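Local coordinates for AimR transcriptional regulator (Bacillus phage phi3T, PDB 5ZVV), which activates transcription of the phage aimX locus as a homodimer, apparently promoting lytic growth until the arbitrium peptide turns it into an inactive monomer, at residues F69-V83 with K97-S110. Sequence-based numbering, arbitrary orientation.
Sequences FLELDPNKKCARQSV and KIIINLCNSKNSTS
With CG1 anti to its carbonyl carbon (chi1 -61°) and CD1 carrying the chain on, anti to CA, I98 drives its side chain as a knob into the hole formed by F69, A79, S82 and V83. Its CD1 stops 3.8 Å from F69 CB, while CG2 meets V83 CB at 3.7 Å; a beta-branched residue suits this hole because it sends both arms in at once. S82 is small enough to line it, and its hydroxyl is spent on A79 O within its own helix. One turn on, L102 spreads its two methyls, CD1 against V83 and CD2 3.6 Å from A79 CB; the small A79 lets this methyl come close to the helix backbone.

Polar groups take over at the helix ends. R80, extended from CG to NE, lays one guanidinium face under T109 CG2 and gives weak hydrogen bonds from NE to S110 OG and from NH2 to N107 OD1 (3.1 Å). N107 OD1 also caps the next helix, accepting from S110 N at 3.0 Å on a lone pair. S110 OG in turn donates to P74 O at 2.7 Å, in the carbonyl plane and on a lone pair, tying down the loop before helix 77-88.

The result is a roughly antiparallel helical hairpin, consistent with the TPR-like family; the axes of 77-83 and 97-103 approach to 9.8 Å, their directions 148° apart. Helix 108-124 packs beside it, W113 meeting R80 and Y117 touching both V83 and I99, while L46, from a loop, touches F69 and S82.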
loop_
_atom_site.group_PDB
_atom_site.type_symbol
_atom_site.label_atom_id
_atom_site.label_comp_id
_atom_site.label_asym_id
_atom_site.label_seq_id
_atom_site.Cartn_x
_atom_site.Cartn_y
_atom_site.Cartn_z
ATOM N N PHE A 69 14.094 36.152 -3.656
ATOM C CA PHE A 69 13.571 35.396 -2.521
ATOM C C PHE A 69 14.543 35.397 -1.349
ATOM O O PHE A 69 14.124 35.423 -0.186
ATOM C CB PHE A 69 13.260 33.959 -2.942
ATOM C CG PHE A 69 11.990 33.813 -3.733
ATOM C CD1 PHE A 69 11.096 34.864 -3.846
ATOM C CD2 PHE A 69 11.684 32.610 -4.351
ATOM C CE1 PHE A 69 9.927 34.725 -4.569
ATOM C CE2 PHE A 69 10.513 32.464 -5.074
ATOM C CZ PHE A 69 9.635 33.522 -5.182
ATOM N N LEU A 70 15.847 35.363 -1.633
ATOM C CA LEU A 70 16.844 35.329 -0.571
ATOM C C LEU A 70 16.930 36.638 0.201
ATOM O O LEU A 70 17.610 36.682 1.230
ATOM C CB LEU A 70 18.215 34.971 -1.149
ATOM C CG LEU A 70 18.322 33.569 -1.752
ATOM C CD1 LEU A 70 19.722 33.328 -2.298
ATOM C CD2 LEU A 70 17.947 32.507 -0.726
ATOM N N GLU A 71 16.258 37.692 -0.260
ATOM C CA GLU A 71 16.220 38.961 0.451
ATOM C C GLU A 71 14.977 39.130 1.314
ATOM O O GLU A 71 14.907 40.095 2.080
ATOM C CB GLU A 71 16.315 40.129 -0.539
ATOM C CG GLU A 71 17.624 40.174 -1.319
ATOM C CD GLU A 71 18.845 40.257 -0.418
ATOM O OE1 GLU A 71 18.770 40.919 0.638
ATOM O OE2 GLU A 71 19.882 39.653 -0.766
ATOM N N LEU A 72 14.006 38.225 1.214
ATOM C CA LEU A 72 12.803 38.313 2.027
ATOM C C LEU A 72 13.130 38.095 3.503
ATOM O O LEU A 72 14.136 37.477 3.864
ATOM C CB LEU A 72 11.767 37.284 1.571
ATOM C CG LEU A 72 11.206 37.431 0.155
ATOM C CD1 LEU A 72 10.395 36.203 -0.216
ATOM C CD2 LEU A 72 10.360 38.692 0.033
ATOM N N ASP A 73 12.263 38.620 4.359
ATOM C CA ASP A 73 12.403 38.424 5.797
ATOM C C ASP A 73 12.065 36.979 6.141
ATOM O O ASP A 73 10.909 36.569 5.973
ATOM C CB ASP A 73 11.490 39.386 6.556
ATOM C CG ASP A 73 11.792 39.439 8.050
ATOM O OD1 ASP A 73 12.252 38.428 8.618
ATOM O OD2 ASP A 73 11.556 40.506 8.662
ATOM N N PRO A 74 13.017 36.183 6.631
ATOM C CA PRO A 74 12.723 34.764 6.885
ATOM C C PRO A 74 11.636 34.543 7.919
ATOM O O PRO A 74 11.077 33.442 7.976
ATOM C CB PRO A 74 14.070 34.204 7.366
ATOM C CG PRO A 74 15.098 35.206 6.923
ATOM C CD PRO A 74 14.407 36.530 6.971
ATOM N N ASN A 75 11.314 35.550 8.727
ATOM C CA ASN A 75 10.366 35.404 9.822
ATOM C C ASN A 75 8.917 35.624 9.405
ATOM O O ASN A 75 8.028 35.492 10.251
ATOM C CB ASN A 75 10.713 36.382 10.951
ATOM C CG ASN A 75 12.105 36.164 11.514
ATOM O OD1 ASN A 75 12.477 35.047 11.865
ATOM N ND2 ASN A 75 12.880 37.238 11.603
ATOM N N LYS A 76 8.649 35.947 8.145
ATOM C CA LYS A 76 7.332 36.418 7.731
ATOM C C LYS A 76 6.757 35.539 6.619
ATOM O O LYS A 76 7.394 34.601 6.134
ATOM C CB LYS A 76 7.405 37.885 7.301
ATOM C CG LYS A 76 7.736 38.830 8.449
ATOM C CD LYS A 76 7.650 40.282 8.014
ATOM C CE LYS A 76 7.658 41.223 9.210
ATOM N NZ LYS A 76 8.922 41.134 9.989
ATOM N N LYS A 77 5.526 35.874 6.218
ATOM C CA LYS A 77 4.756 35.023 5.312
ATOM C C LYS A 77 5.388 34.943 3.925
ATOM O O LYS A 77 5.345 33.888 3.276
ATOM C CB LYS A 77 3.319 35.541 5.222
ATOM C CG LYS A 77 2.608 35.206 3.920
ATOM C CD LYS A 77 1.456 36.164 3.649
ATOM C CE LYS A 77 0.215 35.799 4.443
ATOM N NZ LYS A 77 -0.324 34.472 4.033
ATOM N N CYS A 78 5.981 36.044 3.456
ATOM C CA CYS A 78 6.552 36.065 2.112
ATOM C C CYS A 78 7.613 34.987 1.927
ATOM O O CYS A 78 7.722 34.400 0.846
ATOM C CB CYS A 78 7.143 37.440 1.814
ATOM S SG CYS A 78 6.047 38.528 0.891
ATOM N N ALA A 79 8.400 34.710 2.967
ATOM C CA ALA A 79 9.433 33.684 2.850
ATOM C C ALA A 79 8.821 32.292 2.734
ATOM O O ALA A 79 9.321 31.449 1.978
ATOM C CB ALA A 79 10.384 33.759 4.043
ATOM N N ARG A 80 7.740 32.033 3.473
ATOM C CA ARG A 80 7.058 30.744 3.379
ATOM C C ARG A 80 6.447 30.549 1.995
ATOM O O ARG A 80 6.630 29.497 1.355
ATOM C CB ARG A 80 5.990 30.657 4.470
ATOM C CG ARG A 80 6.484 31.126 5.827
ATOM C CD ARG A 80 5.446 30.954 6.929
ATOM N NE ARG A 80 5.851 31.677 8.130
ATOM C CZ ARG A 80 5.243 32.761 8.596
ATOM N NH1 ARG A 80 4.175 33.242 7.981
ATOM N NH2 ARG A 80 5.695 33.357 9.691
ATOM N N GLN A 81 5.719 31.561 1.513
ATOM C CA GLN A 81 5.256 31.539 0.131
ATOM C C GLN A 81 6.411 31.272 -0.823
ATOM O O GLN A 81 6.275 30.495 -1.777
ATOM C CB GLN A 81 4.570 32.862 -0.217
ATOM C CG GLN A 81 3.294 33.125 0.556
ATOM C CD GLN A 81 2.669 34.466 0.217
ATOM O OE1 GLN A 81 3.366 35.467 0.068
ATOM N NE2 GLN A 81 1.348 34.487 0.092
ATOM N N SER A 82 7.566 31.888 -0.563
ATOM C CA SER A 82 8.710 31.718 -1.452
ATOM C C SER A 82 9.205 30.279 -1.450
ATOM O O SER A 82 9.608 29.759 -2.496
ATOM C CB SER A 82 9.837 32.673 -1.059
ATOM O OG SER A 82 10.657 32.117 -0.050
ATOM N N VAL A 83 9.178 29.608 -0.293
ATOM C CA VAL A 83 9.640 28.223 -0.280
ATOM C C VAL A 83 8.672 27.335 -1.050
ATOM O O VAL A 83 9.094 26.406 -1.757
ATOM C CB VAL A 83 9.878 27.714 1.159
ATOM C CG1 VAL A 83 8.600 27.200 1.811
ATOM C CG2 VAL A 83 10.941 26.622 1.157
ATOM N N LYS A 97 18.257 26.543 0.095
ATOM C CA LYS A 97 18.710 27.770 0.749
ATOM C C LYS A 97 17.585 28.410 1.561
ATOM O O LYS A 97 17.775 28.788 2.727
ATOM C CB LYS A 97 19.255 28.747 -0.293
ATOM C CG LYS A 97 20.536 28.274 -0.962
ATOM C CD LYS A 97 20.986 29.235 -2.049
ATOM C CE LYS A 97 22.195 28.687 -2.795
ATOM N NZ LYS A 97 22.601 29.564 -3.929
ATOM N N ILE A 98 16.395 28.520 0.962
ATOM C CA ILE A 98 15.256 29.106 1.665
ATOM C C ILE A 98 14.871 28.255 2.869
ATOM O O ILE A 98 14.487 28.785 3.918
ATOM C CB ILE A 98 14.068 29.294 0.702
ATOM C CG1 ILE A 98 14.449 30.235 -0.444
ATOM C CG2 ILE A 98 12.858 29.839 1.446
ATOM C CD1 ILE A 98 13.335 30.466 -1.436
ATOM N N ILE A 99 14.966 26.930 2.744
ATOM C CA ILE A 99 14.658 26.058 3.876
ATOM C C ILE A 99 15.612 26.331 5.031
ATOM O O ILE A 99 15.204 26.363 6.200
ATOM C CB ILE A 99 14.695 24.580 3.447
ATOM C CG1 ILE A 99 13.494 24.250 2.564
ATOM C CG2 ILE A 99 14.708 23.663 4.666
ATOM C CD1 ILE A 99 13.461 22.813 2.103
ATOM N N ILE A 100 16.894 26.541 4.723
ATOM C CA ILE A 100 17.855 26.894 5.767
ATOM C C ILE A 100 17.468 28.215 6.425
ATOM O O ILE A 100 17.468 28.338 7.657
ATOM C CB ILE A 100 19.282 26.941 5.191
ATOM C CG1 ILE A 100 19.754 25.527 4.834
ATOM C CG2 ILE A 100 20.238 27.606 6.174
ATOM C CD1 ILE A 100 21.041 25.493 4.042
ATOM N N ASN A 101 17.124 29.223 5.614
ATOM C CA ASN A 101 16.736 30.512 6.186
ATOM C C ASN A 101 15.496 30.387 7.068
ATOM O O ASN A 101 15.404 31.033 8.119
ATOM C CB ASN A 101 16.497 31.537 5.077
ATOM C CG ASN A 101 17.776 31.953 4.378
ATOM O OD1 ASN A 101 18.875 31.719 4.877
ATOM N ND2 ASN A 101 17.636 32.582 3.218
ATOM N N LEU A 102 14.531 29.560 6.658
ATOM C CA LEU A 102 13.309 29.394 7.440
ATOM C C LEU A 102 13.578 28.642 8.735
ATOM O O LEU A 102 12.962 28.934 9.766
ATOM C CB LEU A 102 12.250 28.667 6.613
ATOM C CG LEU A 102 11.667 29.446 5.433
ATOM C CD1 LEU A 102 10.701 28.578 4.650
ATOM C CD2 LEU A 102 10.981 30.704 5.930
ATOM N N CYS A 103 14.487 27.665 8.702
ATOM C CA CYS A 103 14.821 26.932 9.918
ATOM C C CYS A 103 15.578 27.813 10.905
ATOM O O CYS A 103 15.324 27.757 12.114
ATOM C CB CYS A 103 15.632 25.681 9.575
ATOM S SG CYS A 103 14.659 24.325 8.862
ATOM N N ASN A 104 16.505 28.637 10.412
ATOM C CA ASN A 104 17.261 29.533 11.282
ATOM C C ASN A 104 16.453 30.737 11.747
ATOM O O ASN A 104 16.977 31.554 12.514
ATOM C CB ASN A 104 18.530 30.012 10.572
ATOM C CG ASN A 104 19.495 28.880 10.283
ATOM O OD1 ASN A 104 19.427 27.819 10.903
ATOM N ND2 ASN A 104 20.405 29.102 9.341
ATOM N N SER A 105 15.206 30.866 11.312
ATOM C CA SER A 105 14.370 31.992 11.694
ATOM C C SER A 105 14.012 31.931 13.178
ATOM O O SER A 105 14.060 30.876 13.817
ATOM C CB SER A 105 13.100 32.015 10.845
ATOM O OG SER A 105 12.128 32.890 11.385
ATOM N N LYS A 106 13.652 33.093 13.727
ATOM C CA LYS A 106 13.186 33.190 15.104
ATOM C C LYS A 106 11.704 32.881 15.251
ATOM O O LYS A 106 11.250 32.609 16.369
ATOM C CB LYS A 106 13.452 34.593 15.664
ATOM C CG LYS A 106 14.913 34.922 15.898
ATOM C CD LYS A 106 15.057 36.302 16.523
ATOM C CE LYS A 106 16.513 36.634 16.807
ATOM N NZ LYS A 106 16.663 37.977 17.437
ATOM N N ASN A 107 10.948 32.917 14.157
ATOM C CA ASN A 107 9.501 32.754 14.196
ATOM C C ASN A 107 9.137 31.276 14.123
ATOM O O ASN A 107 9.683 30.534 13.299
ATOM C CB ASN A 107 8.852 33.524 13.046
ATOM C CG ASN A 107 7.356 33.330 12.989
ATOM O OD1 ASN A 107 6.873 32.360 12.414
ATOM N ND2 ASN A 107 6.611 34.257 13.583
ATOM N N SER A 108 8.202 30.858 14.978
ATOM C CA SER A 108 7.872 29.439 15.083
ATOM C C SER A 108 7.193 28.923 13.819
ATOM O O SER A 108 7.414 27.774 13.421
ATOM C CB SER A 108 6.987 29.194 16.303
ATOM O OG SER A 108 5.768 29.904 16.197
ATOM N N THR A 109 6.354 29.745 13.184
ATOM C CA THR A 109 5.719 29.322 11.939
ATOM C C THR A 109 6.753 29.129 10.837
ATOM O O THR A 109 6.705 28.137 10.100
ATOM C CB THR A 109 4.658 30.337 11.502
ATOM O OG1 THR A 109 3.741 30.573 12.575
ATOM C CG2 THR A 109 3.886 29.816 10.299
ATOM N N SER A 110 7.698 30.065 10.710
ATOM C CA SER A 110 8.750 29.914 9.712
ATOM C C SER A 110 9.600 28.681 9.989
ATOM O O SER A 110 9.930 27.929 9.066
ATOM C CB SER A 110 9.622 31.168 9.666
ATOM O OG SER A 110 8.924 32.253 9.083
#